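PDB 4HSS: putative fimbrial subunit from Corynebacterium diphtheriae, which serves as the major pilin SpaD, whose copies are joined into the shaft of a surface pilus that probably takes part in cell adhesion. Local coordinates for residues Thr61-Lys66 with Ser92-Val97. Numbering follows the deposited sequence.
Sequences TFKITK and STTKEV
Phe-62 and Val-97 exchange backbone hydrogen bonds in both directions, Phe-62 N to Val-97 O at 2.9 Å and Val-97 N to Phe-62 O at 3.0 Å. Ile-64 and Lys-95 form the next such pair, less evenly: Ile-64 N to Lys-95 O is nearly straight, 168° at the hydrogen. Lys-95 N to Ile-64 O is longer, at 3.3 Å. A fifth bond, Lys-66 N to Thr-93 O, ends this antiparallel ladder. On the face of Ile-64, CG1 lies between the backbone N and carbonyl carbon (chi1 63°) and runs beside Lys-95, 3.7 Å from its CB; the extended lysine then carries NZ to the carbonyl of Asp-108. That face turns inward, Ile-64 meeting Phe-107 and Val-97 meeting Ala-105. On the other face, Lys-63 CB packs against Glu-96 CG at 3.8 Å, while Lys-63 CE touches Thr-94 CG2 where the two side chains cross at a slant. That methyl also sits 3.5 Å from Thr-65 OG1. Lys-63 NZ and Glu-96 OE1 remain 4.9 Å apart, so any attraction is probably modest; Glu-96 OE2 hydrogen-bonds weakly to Thr-120 OG1. Backbone bonding thus ties edge strand 93-98 to the four-stranded sheet of a prealbumin-like domain, consistent with a CnaB fold, with side chains packing on both faces.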
# COMPACT_ATOMS: atom_id res chain seq x y z
N THR A 61 -6.44 22.26 -7.85
CA THR A 61 -6.83 23.19 -8.92
C THR A 61 -8.35 23.20 -9.07
O THR A 61 -9.00 22.16 -9.09
CB THR A 61 -6.14 22.83 -10.27
OG1 THR A 61 -4.72 22.79 -10.08
CG2 THR A 61 -6.49 23.82 -11.39
N PHE A 62 -8.89 24.39 -9.22
CA PHE A 62 -10.31 24.56 -9.44
C PHE A 62 -10.59 25.23 -10.76
O PHE A 62 -9.87 26.17 -11.14
CB PHE A 62 -10.96 25.34 -8.30
CG PHE A 62 -11.28 24.46 -7.11
CD1 PHE A 62 -12.43 23.66 -7.10
CD2 PHE A 62 -10.46 24.45 -5.99
CE1 PHE A 62 -12.73 22.87 -5.99
CE2 PHE A 62 -10.77 23.66 -4.88
CZ PHE A 62 -11.89 22.86 -4.89
N LYS A 63 -11.63 24.76 -11.45
CA LYS A 63 -12.09 25.35 -12.71
C LYS A 63 -13.48 25.89 -12.52
O LYS A 63 -14.38 25.14 -12.15
CB LYS A 63 -12.06 24.32 -13.85
CG LYS A 63 -12.52 24.90 -15.20
CD LYS A 63 -12.62 23.83 -16.28
CE LYS A 63 -12.47 24.45 -17.65
NZ LYS A 63 -12.62 23.44 -18.75
N ILE A 64 -13.67 27.18 -12.79
CA ILE A 64 -14.96 27.89 -12.75
C ILE A 64 -15.45 28.05 -14.17
O ILE A 64 -14.66 28.30 -15.08
CB ILE A 64 -14.94 29.25 -11.99
CG1 ILE A 64 -13.99 30.27 -12.70
CG2 ILE A 64 -14.59 29.02 -10.52
CD1 ILE A 64 -14.22 31.67 -12.40
N THR A 65 -16.76 27.90 -14.38
CA THR A 65 -17.35 28.00 -15.71
C THR A 65 -18.60 28.88 -15.66
O THR A 65 -19.59 28.47 -15.05
CB THR A 65 -17.63 26.57 -16.23
OG1 THR A 65 -16.41 25.83 -16.17
CG2 THR A 65 -18.22 26.53 -17.66
N LYS A 66 -18.57 30.08 -16.31
CA LYS A 66 -19.71 30.99 -16.45
C LYS A 66 -20.81 30.25 -17.24
O LYS A 66 -20.51 29.57 -18.21
CB LYS A 66 -19.27 32.28 -17.16
CG LYS A 66 -20.25 33.45 -17.00
CD LYS A 66 -19.84 34.64 -17.86
CE LYS A 66 -20.94 35.67 -18.04
NZ LYS A 66 -20.58 36.70 -19.05
N SER A 92 -17.78 29.22 -22.99
CA SER A 92 -16.35 29.22 -23.29
C SER A 92 -15.54 30.00 -22.23
O SER A 92 -14.31 29.85 -22.17
CB SER A 92 -16.11 29.82 -24.67
OG SER A 92 -16.38 31.21 -24.69
N THR A 93 -16.22 30.85 -21.43
CA THR A 93 -15.58 31.65 -20.38
C THR A 93 -15.28 30.74 -19.17
O THR A 93 -16.20 30.27 -18.49
CB THR A 93 -16.46 32.85 -20.04
OG1 THR A 93 -16.67 33.59 -21.24
CG2 THR A 93 -15.84 33.76 -18.97
N THR A 94 -13.98 30.44 -18.97
CA THR A 94 -13.48 29.56 -17.89
C THR A 94 -12.21 30.14 -17.28
O THR A 94 -11.55 30.96 -17.92
CB THR A 94 -13.23 28.14 -18.39
OG1 THR A 94 -12.43 28.21 -19.57
CG2 THR A 94 -14.53 27.36 -18.64
N LYS A 95 -11.86 29.70 -16.06
CA LYS A 95 -10.68 30.15 -15.34
C LYS A 95 -10.25 29.05 -14.39
O LYS A 95 -11.12 28.46 -13.74
CB LYS A 95 -10.99 31.46 -14.59
CG LYS A 95 -9.78 32.30 -14.23
CD LYS A 95 -10.21 33.59 -13.54
CE LYS A 95 -9.04 34.32 -12.93
NZ LYS A 95 -9.49 35.49 -12.14
N GLU A 96 -8.91 28.73 -14.36
CA GLU A 96 -8.32 27.68 -13.50
C GLU A 96 -7.33 28.29 -12.54
O GLU A 96 -6.50 29.10 -12.96
CB GLU A 96 -7.65 26.60 -14.32
CG GLU A 96 -8.62 25.57 -14.90
CD GLU A 96 -7.98 24.31 -15.45
OE1 GLU A 96 -8.28 23.94 -16.61
OE2 GLU A 96 -7.20 23.66 -14.70
N VAL A 97 -7.46 27.97 -11.23
CA VAL A 97 -6.59 28.49 -10.17
C VAL A 97 -6.26 27.35 -9.20
O VAL A 97 -7.16 26.63 -8.78
CB VAL A 97 -7.21 29.70 -9.40
CG1 VAL A 97 -6.31 30.14 -8.25
CG2 VAL A 97 -7.48 30.88 -10.32